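Local coordinates for protein rhizobiales Sp. Pch2 (Marine metagenome, PDB 6PB3) that probably uses ATP hydrolysis to remodel HORMA domain proteins, as a Trip13-like AAA+ ATPase regulating cGAS-like enzymes in bacterial immunity against phages, at residues S15-V20 against I104-L109; N28-D33 against R231-T236; I77-D82 against E219-D224; L127-F132 against V180-R185. All blocks are in the same frame, centred on the assembly; numbering follows the deposited sequence.

Interaction 1 (S15-V20 against I104-L109); sequences STYPDV and IRITLL
Tyr17 OH has two polar partners: it takes a weak hydrogen bond from Ser15 OG and is bonded to the backbone oxygen of Glu92; across the contact it touches Leu108 CD2 at 3.2 Å. The bond to Glu92, chiefly, helps to hold the tip of a long side chain that lies against the neighbouring strand. CG lies anti to the carbonyl carbon (chi1 -57°), and the ring beyond it runs beside Ile106 and Leu108. There CE2 reaches Leu108 CB at 3.5 Å, that methylene lying at the ring edge close to its plane, while CD2 meets Ile106 CG2 at 4.0 Å. Ser15 OG closes on the same leucine, 3.3 Å from Leu108 CD2, so the methyl packs against a pair of bonded hydroxyl oxygens. Ser15, Tyr17, Ile106 and Leu108 share one face of the sheet, and Thr16 with Thr107, a non-hydrogen-bonded antiparallel pair, occupies the other, more open one. The backbone ladder is uneven. Leu108 N to Ser15 O is short and nearly straight (2.8 Å, 171°), and Tyr17 N to Ile106 O is equally short at 2.8 Å, but the return bonds, Ser15 N to Leu108 O and Ile106 N to Tyr17 O, are weak. A cis peptide before Pro18 then turns the chain off the strand, and Asp19 caps the start of helix 20-28. Strand 15-17 forms an antiparallel margin of the sheet; strand 105-111 pairs on its far side with strand 151-157, and helix 95-102 packs on Tyr17, Pro18 and Ile106.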
loop_
_atom_site.group_PDB
_atom_site.type_symbol
_atom_site.label_atom_id
_atom_site.label_comp_id
_atom_site.label_asym_id
_atom_site.label_seq_id
_atom_site.Cartn_x
_atom_site.Cartn_y
_atom_site.Cartn_z
ATOM N N SER A 15 -26.177 12.301 -30.970
ATOM C CA SER A 15 -27.012 13.481 -30.825
ATOM C C SER A 15 -26.524 14.584 -31.755
ATOM O O SER A 15 -25.327 14.690 -32.046
ATOM C CB SER A 15 -27.020 13.989 -29.376
ATOM O OG SER A 15 -25.740 14.459 -28.986
ATOM N N THR A 16 -27.464 15.396 -32.229
ATOM C CA THR A 16 -27.143 16.585 -32.999
ATOM C C THR A 16 -27.444 17.829 -32.183
ATOM O O THR A 16 -28.329 17.833 -31.322
ATOM C CB THR A 16 -27.930 16.648 -34.302
ATOM O OG1 THR A 16 -29.335 16.629 -34.010
ATOM C CG2 THR A 16 -27.559 15.476 -35.196
ATOM N N TYR A 17 -26.699 18.890 -32.470
ATOM C CA TYR A 17 -26.887 20.146 -31.774
ATOM C C TYR A 17 -27.146 21.273 -32.767
ATOM O O TYR A 17 -26.677 21.222 -33.908
ATOM C CB TYR A 17 -25.667 20.485 -30.917
ATOM C CG TYR A 17 -25.337 19.405 -29.917
ATOM C CD1 TYR A 17 -26.009 19.329 -28.705
ATOM C CD2 TYR A 17 -24.348 18.469 -30.176
ATOM C CE1 TYR A 17 -25.701 18.341 -27.779
ATOM C CE2 TYR A 17 -24.037 17.488 -29.258
ATOM C CZ TYR A 17 -24.727 17.420 -28.064
ATOM O OH TYR A 17 -24.425 16.434 -27.136
ATOM N N PRO A 18 -27.889 22.307 -32.363
ATOM C CA PRO A 18 -28.516 22.524 -31.051
ATOM C C PRO A 18 -29.672 21.575 -30.715
ATOM O O PRO A 18 -30.353 21.041 -31.594
ATOM C CB PRO A 18 -29.044 23.965 -31.149
ATOM C CG PRO A 18 -28.372 24.565 -32.332
ATOM C CD PRO A 18 -28.090 23.452 -33.265
ATOM N N ASP A 19 -29.908 21.418 -29.415
ATOM C CA ASP A 19 -30.947 20.546 -28.886
ATOM C C ASP A 19 -31.565 21.194 -27.652
ATOM O O ASP A 19 -30.832 21.610 -26.745
ATOM C CB ASP A 19 -30.356 19.176 -28.536
ATOM C CG ASP A 19 -31.412 18.149 -28.242
ATOM O OD1 ASP A 19 -32.209 18.352 -27.300
ATOM O OD2 ASP A 19 -31.451 17.144 -28.974
ATOM N N VAL A 20 -32.906 21.266 -27.627
ATOM C CA VAL A 20 -33.639 21.844 -26.495
ATOM C C VAL A 20 -33.333 21.085 -25.208
ATOM O O VAL A 20 -33.208 21.683 -24.133
ATOM C CB VAL A 20 -35.160 21.844 -26.765
ATOM C CG1 VAL A 20 -35.598 23.037 -27.621
ATOM C CG2 VAL A 20 -35.584 20.540 -27.409
ATOM N N ILE A 104 -22.760 26.798 -35.664
ATOM C CA ILE A 104 -22.587 25.607 -36.486
ATOM C C ILE A 104 -23.463 24.479 -35.958
ATOM O O ILE A 104 -23.854 24.448 -34.791
ATOM C CB ILE A 104 -21.122 25.122 -36.541
ATOM C CG1 ILE A 104 -20.582 24.956 -35.132
ATOM C CG2 ILE A 104 -20.260 26.088 -37.357
ATOM C CD1 ILE A 104 -19.157 24.496 -35.093
ATOM N N ARG A 105 -23.746 23.532 -36.846
ATOM C CA ARG A 105 -24.429 22.298 -36.488
ATOM C C ARG A 105 -23.386 21.247 -36.131
ATOM O O ARG A 105 -22.371 21.119 -36.819
ATOM C CB ARG A 105 -25.325 21.859 -37.646
ATOM C CG ARG A 105 -26.470 22.887 -37.871
ATOM C CD ARG A 105 -26.959 22.971 -39.312
ATOM N NE ARG A 105 -27.698 21.782 -39.720
ATOM C CZ ARG A 105 -29.017 21.653 -39.632
ATOM N NH1 ARG A 105 -29.752 22.644 -39.143
ATOM N NH2 ARG A 105 -29.604 20.532 -40.032
ATOM N N ILE A 106 -23.618 20.522 -35.036
ATOM C CA ILE A 106 -22.606 19.663 -34.438
ATOM C C ILE A 106 -23.173 18.265 -34.243
ATOM O O ILE A 106 -24.262 18.103 -33.686
ATOM C CB ILE A 106 -22.119 20.219 -33.092
ATOM C CG1 ILE A 106 -21.455 21.575 -33.282
ATOM C CG2 ILE A 106 -21.155 19.231 -32.417
ATOM C CD1 ILE A 106 -20.816 22.069 -32.010
ATOM N N THR A 107 -22.423 17.260 -34.684
ATOM C CA THR A 107 -22.775 15.862 -34.501
ATOM C C THR A 107 -21.906 15.285 -33.392
ATOM O O THR A 107 -20.672 15.333 -33.476
ATOM C CB THR A 107 -22.567 15.080 -35.798
ATOM O OG1 THR A 107 -23.398 15.623 -36.833
ATOM C CG2 THR A 107 -22.909 13.621 -35.587
ATOM N N LEU A 108 -22.539 14.737 -32.363
ATOM C CA LEU A 108 -21.818 14.091 -31.271
ATOM C C LEU A 108 -21.834 12.583 -31.468
ATOM O O LEU A 108 -22.901 11.984 -31.641
ATOM C CB LEU A 108 -22.433 14.453 -29.923
ATOM C CG LEU A 108 -21.827 13.780 -28.698
ATOM C CD1 LEU A 108 -20.608 14.558 -28.197
ATOM C CD2 LEU A 108 -22.883 13.656 -27.615
ATOM N N LEU A 109 -20.649 11.977 -31.448
ATOM C CA LEU A 109 -20.513 10.528 -31.549
ATOM C C LEU A 109 -20.044 9.993 -30.206
ATOM O O LEU A 109 -18.855 10.107 -29.874
ATOM C CB LEU A 109 -19.526 10.137 -32.654
ATOM C CG LEU A 109 -19.879 10.689 -34.039
ATOM C CD1 LEU A 109 -18.748 10.427 -35.005
ATOM C CD2 LEU A 109 -21.186 10.101 -34.562
#

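Interaction 2 (N28-D33 against R231-T236); sequences NLVGLD and RRAVIT
Val30 and Gly31 meet Ala233 and Val234 in a small apolar contact between a loop and a helix. The loop joins helix 20-28 to helix 33-47, and the helix, 228-239, follows the last strand of the sheet and begins the C-terminal helical part of the chain, which probably corresponds to the lid of AAA+ ATPases. Two methyl groups make the closest approaches, and each lies against a main-chain oxygen of the other side. Val30 CG1, anti to its own backbone N (chi1 -156°), comes within 3.5 Å of Ala233 O and only 4.5 Å of Ala233 CB. In return Val234 CG2 approaches Val30 O at 3.4 Å and lies 4.3 Å from Val30 CB. The two valines therefore overlap beside one another's backbones instead of meeting broadly methyl to methyl. Gly31 takes a positive phi of 78°, and its bare CA lets the chain pass Val234 CG2 at 3.9 Å and Ala233 CB at 4.4 Å. Around this patch Val234 also rests on Ile276 of helix 268-283, and Leu29 turns to Glu89 and Leu90 of helix 87-93. Ala233 O, although touched by Val30 CG1, has a polar partner in the hydroxyl of Thr237. The preceding carbonyl, Arg232 O, accepts from both Thr236 N and Thr236 OG1, the hydroxyl at 2.9 Å and above the carbonyl plane. With methyls against oxygens and a small buried area, the contact rests on shape and van der Waals fit and offers little directional chemistry to fix the loop against the helix.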
loop_
_atom_site.group_PDB
_atom_site.type_symbol
_atom_site.label_atom_id
_atom_site.label_comp_id
_atom_site.label_asym_id
_atom_site.label_seq_id
_atom_site.Cartn_x
_atom_site.Cartn_y
_atom_site.Cartn_z
ATOM N N ASN A 28 -29.338 23.080 -16.100
ATOM C CA ASN A 28 -29.527 22.465 -14.793
ATOM C C ASN A 28 -28.192 22.187 -14.094
ATOM O O ASN A 28 -28.173 21.976 -12.874
ATOM C CB ASN A 28 -30.370 21.186 -14.938
ATOM C CG ASN A 28 -31.862 21.468 -15.252
ATOM O OD1 ASN A 28 -32.317 22.614 -15.277
ATOM N ND2 ASN A 28 -32.614 20.406 -15.504
ATOM N N LEU A 29 -27.073 22.216 -14.823
ATOM C CA LEU A 29 -25.763 22.103 -14.189
ATOM C C LEU A 29 -25.394 23.421 -13.523
ATOM O O LEU A 29 -25.188 24.429 -14.206
ATOM C CB LEU A 29 -24.692 21.727 -15.208
ATOM C CG LEU A 29 -24.887 20.408 -15.947
ATOM C CD1 LEU A 29 -23.665 20.123 -16.824
ATOM C CD2 LEU A 29 -25.092 19.280 -14.960
ATOM N N VAL A 30 -25.298 23.421 -12.197
ATOM C CA VAL A 30 -24.974 24.644 -11.476
ATOM C C VAL A 30 -23.628 24.496 -10.798
ATOM O O VAL A 30 -23.212 23.396 -10.417
ATOM C CB VAL A 30 -26.044 25.030 -10.439
ATOM C CG1 VAL A 30 -25.976 26.525 -10.166
ATOM C CG2 VAL A 30 -27.399 24.621 -10.921
ATOM N N GLY A 31 -22.949 25.628 -10.648
ATOM C CA GLY A 31 -21.614 25.652 -10.117
ATOM C C GLY A 31 -20.541 25.236 -11.089
ATOM O O GLY A 31 -19.378 25.146 -10.685
ATOM N N LEU A 32 -20.884 24.978 -12.352
ATOM C CA LEU A 32 -19.914 24.587 -13.370
ATOM C C LEU A 32 -19.723 25.653 -14.450
ATOM O O LEU A 32 -19.259 25.332 -15.552
ATOM C CB LEU A 32 -20.340 23.264 -14.011
ATOM C CG LEU A 32 -20.446 22.115 -13.005
ATOM C CD1 LEU A 32 -21.076 20.898 -13.636
ATOM C CD2 LEU A 32 -19.067 21.777 -12.385
ATOM N N ASP A 33 -20.070 26.912 -14.160
ATOM C CA ASP A 33 -20.076 27.940 -15.201
ATOM C C ASP A 33 -18.704 28.080 -15.845
ATOM O O ASP A 33 -18.588 28.159 -17.075
ATOM C CB ASP A 33 -20.538 29.282 -14.625
ATOM C CG ASP A 33 -22.037 29.317 -14.331
ATOM O OD1 ASP A 33 -22.808 28.608 -15.023
ATOM O OD2 ASP A 33 -22.448 30.064 -13.411
ATOM N N ARG A 231 -19.847 26.741 -4.364
ATOM C CA ARG A 231 -20.849 26.258 -3.422
ATOM C C ARG A 231 -21.979 27.265 -3.283
ATOM O O ARG A 231 -23.152 26.886 -3.210
ATOM C CB ARG A 231 -20.208 25.956 -2.060
ATOM C CG ARG A 231 -19.141 24.879 -2.135
ATOM C CD ARG A 231 -18.887 24.251 -0.779
ATOM N NE ARG A 231 -18.570 25.256 0.226
ATOM C CZ ARG A 231 -17.407 25.894 0.282
ATOM N NH1 ARG A 231 -16.461 25.634 -0.620
ATOM N NH2 ARG A 231 -17.191 26.793 1.231
ATOM N N ARG A 232 -21.641 28.554 -3.265
ATOM C CA ARG A 232 -22.663 29.592 -3.212
ATOM C C ARG A 232 -23.611 29.503 -4.405
ATOM O O ARG A 232 -24.829 29.621 -4.242
ATOM C CB ARG A 232 -22.001 30.970 -3.154
ATOM C CG ARG A 232 -22.904 32.074 -2.619
ATOM C CD ARG A 232 -22.247 33.448 -2.713
ATOM N NE ARG A 232 -20.797 33.345 -2.843
ATOM C CZ ARG A 232 -19.945 33.448 -1.832
ATOM N NH1 ARG A 232 -20.392 33.667 -0.608
ATOM N NH2 ARG A 232 -18.645 33.342 -2.046
ATOM N N ALA A 233 -23.077 29.279 -5.611
ATOM C CA ALA A 233 -23.936 29.264 -6.798
ATOM C C ALA A 233 -24.898 28.079 -6.776
ATOM O O ALA A 233 -26.086 28.232 -7.089
ATOM C CB ALA A 233 -23.094 29.249 -8.082
ATOM N N VAL A 234 -24.415 26.893 -6.404
ATOM C CA VAL A 234 -25.310 25.742 -6.318
ATOM C C VAL A 234 -26.405 25.999 -5.293
ATOM O O VAL A 234 -27.586 25.726 -5.535
ATOM C CB VAL A 234 -24.520 24.471 -5.973
ATOM C CG1 VAL A 234 -25.490 23.323 -5.706
ATOM C CG2 VAL A 234 -23.540 24.117 -7.096
ATOM N N ILE A 235 -26.033 26.549 -4.142
ATOM C CA ILE A 235 -26.986 26.695 -3.048
ATOM C C ILE A 235 -27.991 27.804 -3.357
ATOM O O ILE A 235 -29.209 27.624 -3.218
ATOM C CB ILE A 235 -26.230 26.944 -1.731
ATOM C CG1 ILE A 235 -25.433 25.689 -1.353
ATOM C CG2 ILE A 235 -27.198 27.330 -0.621
ATOM C CD1 ILE A 235 -24.328 25.961 -0.402
ATOM N N THR A 236 -27.493 28.960 -3.791
ATOM C CA THR A 236 -28.368 30.072 -4.149
ATOM C C THR A 236 -29.334 29.681 -5.265
ATOM O O THR A 236 -30.551 29.855 -5.137
ATOM C CB THR A 236 -27.524 31.278 -4.564
ATOM O OG1 THR A 236 -26.686 31.676 -3.466
ATOM C CG2 THR A 236 -28.420 32.443 -4.973
#

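Interaction 3 (I77-D82 against E219-D224)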
loop_
_atom_site.group_PDB
_atom_site.type_symbol
_atom_site.label_atom_id
_atom_site.label_comp_id
_atom_site.label_asym_id
_atom_site.label_seq_id
_atom_site.Cartn_x
_atom_site.Cartn_y
_atom_site.Cartn_z
ATOM N N ILE A 77 -9.647 17.093 -25.446
ATOM C CA ILE A 77 -9.912 17.772 -24.183
ATOM C C ILE A 77 -10.217 16.718 -23.133
ATOM O O ILE A 77 -11.064 15.841 -23.348
ATOM C CB ILE A 77 -11.075 18.776 -24.299
ATOM C CG1 ILE A 77 -10.762 19.807 -25.378
ATOM C CG2 ILE A 77 -11.300 19.468 -22.951
ATOM C CD1 ILE A 77 -11.947 20.679 -25.784
ATOM N N VAL A 78 -9.537 16.808 -21.996
ATOM C CA VAL A 78 -9.688 15.854 -20.906
ATOM C C VAL A 78 -10.490 16.517 -19.796
ATOM O O VAL A 78 -10.154 17.624 -19.358
ATOM C CB VAL A 78 -8.317 15.377 -20.400
ATOM C CG1 VAL A 78 -8.463 14.552 -19.108
ATOM C CG2 VAL A 78 -7.647 14.520 -21.459
ATOM N N LEU A 79 -11.553 15.850 -19.350
ATOM C CA LEU A 79 -12.302 16.238 -18.160
ATOM C C LEU A 79 -11.939 15.263 -17.059
ATOM O O LEU A 79 -12.228 14.068 -17.175
ATOM C CB LEU A 79 -13.816 16.226 -18.411
ATOM C CG LEU A 79 -14.388 16.975 -19.611
ATOM C CD1 LEU A 79 -15.936 17.027 -19.504
ATOM C CD2 LEU A 79 -13.815 18.369 -19.714
ATOM N N ALA A 80 -11.312 15.767 -15.994
ATOM C CA ALA A 80 -10.775 14.921 -14.933
ATOM C C ALA A 80 -11.275 15.395 -13.575
ATOM O O ALA A 80 -11.353 16.603 -13.329
ATOM C CB ALA A 80 -9.238 14.947 -14.935
ATOM N N GLY A 81 -11.599 14.463 -12.690
ATOM C CA GLY A 81 -11.925 14.820 -11.326
ATOM C C GLY A 81 -12.989 13.922 -10.720
ATOM O O GLY A 81 -13.314 12.860 -11.246
ATOM N N ASP A 82 -13.517 14.399 -9.589
ATOM C CA ASP A 82 -14.409 13.631 -8.733
ATOM C C ASP A 82 -15.593 13.039 -9.489
ATOM O O ASP A 82 -16.196 13.678 -10.358
ATOM C CB ASP A 82 -14.918 14.520 -7.591
ATOM C CG ASP A 82 -13.780 15.083 -6.738
ATOM O OD1 ASP A 82 -12.712 14.439 -6.680
ATOM O OD2 ASP A 82 -13.952 16.162 -6.127
ATOM N N GLU A 219 -6.383 20.759 -23.710
ATOM C CA GLU A 219 -6.706 21.327 -22.416
ATOM C C GLU A 219 -7.168 20.220 -21.497
ATOM O O GLU A 219 -7.851 19.286 -21.924
ATOM C CB GLU A 219 -7.796 22.416 -22.516
ATOM C CG GLU A 219 -8.005 23.151 -21.200
ATOM C CD GLU A 219 -9.074 24.213 -21.259
ATOM O OE1 GLU A 219 -9.744 24.348 -22.294
ATOM O OE2 GLU A 219 -9.255 24.916 -20.249
ATOM N N ILE A 220 -6.780 20.337 -20.232
ATOM C CA ILE A 220 -7.291 19.514 -19.149
ATOM C C ILE A 220 -8.128 20.421 -18.259
ATOM O O ILE A 220 -7.651 21.473 -17.819
ATOM C CB ILE A 220 -6.146 18.865 -18.356
ATOM C CG1 ILE A 220 -5.227 18.044 -19.293
ATOM C CG2 ILE A 220 -6.722 18.025 -17.205
ATOM C CD1 ILE A 220 -3.957 17.464 -18.589
ATOM N N ILE A 221 -9.365 20.017 -17.990
ATOM C CA ILE A 221 -10.305 20.800 -17.187
ATOM C C ILE A 221 -10.632 19.975 -15.963
ATOM O O ILE A 221 -11.114 18.838 -16.084
ATOM C CB ILE A 221 -11.582 21.149 -17.965
ATOM C CG1 ILE A 221 -11.262 22.025 -19.179
ATOM C CG2 ILE A 221 -12.641 21.858 -17.044
ATOM C CD1 ILE A 221 -12.496 22.185 -20.108
ATOM N N THR A 222 -10.389 20.537 -14.786
ATOM C CA THR A 222 -10.446 19.743 -13.575
ATOM C C THR A 222 -11.710 20.042 -12.780
ATOM O O THR A 222 -12.149 21.194 -12.689
ATOM C CB THR A 222 -9.195 19.964 -12.719
ATOM O OG1 THR A 222 -9.027 21.363 -12.442
ATOM C CG2 THR A 222 -7.954 19.451 -13.480
ATOM N N PHE A 223 -12.278 18.979 -12.206
ATOM C CA PHE A 223 -13.483 18.991 -11.390
ATOM C C PHE A 223 -13.061 18.489 -10.014
ATOM O O PHE A 223 -13.080 17.289 -9.724
ATOM C CB PHE A 223 -14.587 18.116 -11.997
ATOM C CG PHE A 223 -15.005 18.541 -13.378
ATOM C CD1 PHE A 223 -14.146 18.392 -14.451
ATOM C CD2 PHE A 223 -16.254 19.104 -13.600
ATOM C CE1 PHE A 223 -14.517 18.805 -15.724
ATOM C CE2 PHE A 223 -16.636 19.512 -14.876
ATOM C CZ PHE A 223 -15.775 19.354 -15.936
ATOM N N ASP A 224 -12.660 19.406 -9.169
ATOM C CA ASP A 224 -12.388 19.067 -7.792
ATOM C C ASP A 224 -13.420 19.768 -6.930
ATOM O O ASP A 224 -14.440 20.268 -7.428
ATOM C CB ASP A 224 -10.950 19.420 -7.408
ATOM C CG ASP A 224 -10.456 20.679 -8.076
ATOM O OD1 ASP A 224 -11.158 21.705 -7.990
ATOM O OD2 ASP A 224 -9.356 20.643 -8.676
HETATM O O HOH W 1 -16.216 17.752 -6.441
#
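Leu79 and Ile221 lie side by side in the tight part of this parallel strand pair, pointing the same way, with Leu79 CD2 4.0 Å from Ile221 CB. Ile77 CG2 crosses to Ile221 CD1 at 4.1 Å on the same face. Next to them Phe223 CE1 meets Leu79 CB at 3.8 Å, while its CD1 edge lies in plane with Ala80 O at 3.5 Å; with CG anti to the carbonyl carbon (chi1 -60°), the ring beyond it lies next to Leu79 and Ala80. Val78, Ala80, Ile220 and Thr222 point to the opposite face. Five backbone bonds zip the pair, from Val78 N to Glu219 O up to Asp82 N to Phe223 O, and CA-H groups share the carbonyl oxygens. Gly81 belongs to this ladder, its CA 3.2 Å from Phe223 O; it opens a Walker A-like sequence, consistent with a nucleotide-binding P-loop beyond the strand. Looser is the solvent side, where a water 2.8 Å from Asp82 OD2, weakly bonded to Asp224 O, links side chain to backbone and the two carboxylates stay apart. Thr222 OG1 binds Arg274 of a second subunit. Strand 76-81 lies between 219-223 and 197-203; helix 33-47 covers Ile77 and Glu219, and helix 87-93 covers Leu79 and Phe223.

Interaction 4 (L127-F132 against V180-R185)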
loop_
_atom_site.group_PDB
_atom_site.type_symbol
_atom_site.label_atom_id
_atom_site.label_comp_id
_atom_site.label_asym_id
_atom_site.label_seq_id
_atom_site.Cartn_x
_atom_site.Cartn_y
_atom_site.Cartn_z
ATOM N N LEU A 127 -12.593 -1.174 -32.193
ATOM C CA LEU A 127 -13.625 -0.176 -31.921
ATOM C C LEU A 127 -13.071 1.239 -32.013
ATOM O O LEU A 127 -13.704 2.122 -32.598
ATOM C CB LEU A 127 -14.235 -0.426 -30.542
ATOM C CG LEU A 127 -15.306 0.530 -30.007
ATOM C CD1 LEU A 127 -16.451 0.720 -30.996
ATOM C CD2 LEU A 127 -15.833 0.018 -28.673
ATOM N N ILE A 128 -11.882 1.468 -31.459
ATOM C CA ILE A 128 -11.318 2.814 -31.435
ATOM C C ILE A 128 -10.954 3.266 -32.844
ATOM O O ILE A 128 -11.283 4.385 -33.257
ATOM C CB ILE A 128 -10.106 2.860 -30.492
ATOM C CG1 ILE A 128 -10.571 2.713 -29.042
ATOM C CG2 ILE A 128 -9.322 4.131 -30.705
ATOM C CD1 ILE A 128 -9.446 2.462 -28.059
ATOM N N SER A 129 -10.274 2.398 -33.601
ATOM C CA SER A 129 -9.972 2.691 -35.000
ATOM C C SER A 129 -11.235 3.039 -35.774
ATOM O O SER A 129 -11.300 4.077 -36.443
ATOM C CB SER A 129 -9.269 1.499 -35.651
ATOM O OG SER A 129 -8.035 1.240 -35.017
ATOM N N ALA A 130 -12.247 2.170 -35.703
ATOM C CA ALA A 130 -13.482 2.412 -36.440
ATOM C C ALA A 130 -14.061 3.770 -36.087
ATOM O O ALA A 130 -14.393 4.561 -36.974
ATOM C CB ALA A 130 -14.496 1.305 -36.155
ATOM N N ALA A 131 -14.162 4.066 -34.789
ATOM C CA ALA A 131 -14.700 5.350 -34.353
ATOM C C ALA A 131 -13.930 6.507 -34.975
ATOM O O ALA A 131 -14.525 7.481 -35.454
ATOM C CB ALA A 131 -14.665 5.437 -32.828
ATOM N N PHE A 132 -12.596 6.410 -34.994
ATOM C CA PHE A 132 -11.807 7.500 -35.554
ATOM C C PHE A 132 -11.943 7.560 -37.066
ATOM O O PHE A 132 -11.992 8.653 -37.642
ATOM C CB PHE A 132 -10.342 7.367 -35.152
ATOM C CG PHE A 132 -10.034 7.995 -33.831
ATOM C CD1 PHE A 132 -10.040 9.372 -33.693
ATOM C CD2 PHE A 132 -9.768 7.215 -32.724
ATOM C CE1 PHE A 132 -9.750 9.953 -32.482
ATOM C CE2 PHE A 132 -9.490 7.793 -31.508
ATOM C CZ PHE A 132 -9.482 9.158 -31.384
ATOM N N VAL A 180 -4.543 1.903 -26.643
ATOM C CA VAL A 180 -3.975 3.234 -26.473
ATOM C C VAL A 180 -3.350 3.707 -27.778
ATOM O O VAL A 180 -3.479 4.876 -28.160
ATOM C CB VAL A 180 -2.959 3.237 -25.315
ATOM C CG1 VAL A 180 -2.211 4.558 -25.261
ATOM C CG2 VAL A 180 -3.665 2.980 -24.000
ATOM N N ASN A 181 -2.697 2.799 -28.501
ATOM C CA ASN A 181 -2.035 3.205 -29.737
ATOM C C ASN A 181 -3.047 3.592 -30.807
ATOM O O ASN A 181 -2.849 4.576 -31.530
ATOM C CB ASN A 181 -1.119 2.095 -30.236
ATOM C CG ASN A 181 0.327 2.527 -30.269
ATOM O OD1 ASN A 181 0.994 2.571 -29.237
ATOM N ND2 ASN A 181 0.813 2.881 -31.454
ATOM N N ALA A 182 -4.140 2.832 -30.920
ATOM C CA ALA A 182 -5.205 3.196 -31.851
ATOM C C ALA A 182 -5.771 4.573 -31.533
ATOM O O ALA A 182 -6.117 5.338 -32.440
ATOM C CB ALA A 182 -6.312 2.144 -31.817
ATOM N N PHE A 183 -5.880 4.899 -30.247
ATOM C CA PHE A 183 -6.428 6.185 -29.834
ATOM C C PHE A 183 -5.470 7.319 -30.167
ATOM O O PHE A 183 -5.882 8.362 -30.689
ATOM C CB PHE A 183 -6.717 6.134 -28.339
ATOM C CG PHE A 183 -7.479 7.309 -27.828
ATOM C CD1 PHE A 183 -8.799 7.510 -28.196
ATOM C CD2 PHE A 183 -6.879 8.216 -26.969
ATOM C CE1 PHE A 183 -9.510 8.594 -27.718
ATOM C CE2 PHE A 183 -7.579 9.302 -26.487
ATOM C CZ PHE A 183 -8.896 9.495 -26.870
ATOM N N ILE A 184 -4.185 7.118 -29.873
ATOM C CA ILE A 184 -3.152 8.105 -30.179
ATOM C C ILE A 184 -3.102 8.380 -31.674
ATOM O O ILE A 184 -3.073 9.535 -32.115
ATOM C CB ILE A 184 -1.788 7.603 -29.678
ATOM C CG1 ILE A 184 -1.697 7.687 -28.161
ATOM C CG2 ILE A 184 -0.656 8.328 -30.361
ATOM C CD1 ILE A 184 -0.664 6.722 -27.643
ATOM N N ARG A 185 -3.040 7.316 -32.474
ATOM C CA ARG A 185 -3.050 7.478 -33.922
ATOM C C ARG A 185 -4.290 8.236 -34.382
ATOM O O ARG A 185 -4.213 9.070 -35.291
ATOM C CB ARG A 185 -2.962 6.110 -34.596
ATOM C CG ARG A 185 -1.632 5.407 -34.350
ATOM C CD ARG A 185 -1.622 3.985 -34.876
ATOM N NE ARG A 185 -0.380 3.303 -34.525
ATOM C CZ ARG A 185 -0.047 2.085 -34.944
ATOM N NH1 ARG A 185 -0.870 1.406 -35.735
ATOM N NH2 ARG A 185 1.111 1.545 -34.576
#
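The helical segments holding Ile128 and Ala182 run nearly parallel, 13° apart, with their axes 8.6 Å from one another and Ser129 and Ala182 nearest in the backbone. The small Ala182 permits this closeness. Its CB sits 3.8 Å from Ile128 CG2 and 3.7 Å from Ser129 OG, the hydroxyl being already bonded to the carbonyl oxygen of Thr125 in its own helix. Ile128 CG2 is the branch that reaches in: it comes to 3.6 Å from Phe183 N and lies at the edge of the Phe183 ring, near its plane. The same methyl lies in plane at the rim of the Phe132 ring, one turn along. The two phenylalanines continue the contact toward the sheet. Phe183 CG is anti to its backbone N (chi1 -171°), and the ring beyond brings CD1 to 3.4 Å from Phe132 CE2, at the edge of the Phe132 ring. The planes are inclined by 61° and the centroids are 5.5 Å apart, an oblique aromatic pair. Both rings also rest on Val199 of strand 197-203, and Phe183 on Met201, so they fill the layer between these two helices and the sheet of the AAA fold. The contact is almost purely apolar: methyls, an alanine and two obliquely set phenylalanine rings hold the helices by close fit, and the hydroxyl at its margin directs its hydrogen bond back into its own helix.

Overall arrangement
Interactions 1 and 3 lie on the same sheet, at its two margins within the chain: interaction 1 adds an antiparallel edge strand, partly open, whereas interaction 3 is a buried parallel pair. Both rely on backbone hydrogen bonds, evenly sound in interaction 3 and half of them weak in interaction 1. Interactions 2 and 4 are partly buried contacts, loop to helix and helix to helix, with no hydrogen bonds between their segments; their centres are about 36 Å apart, on opposite sides of the chain's centre. Interaction 4 packs two helices over the sheet through aromatic rings, while interaction 2 joins a loop to the C-terminal helical part. Interactions 2 and 3 touch directly, Leu32 CD2 lying 4.1 Å from Phe223 CD2.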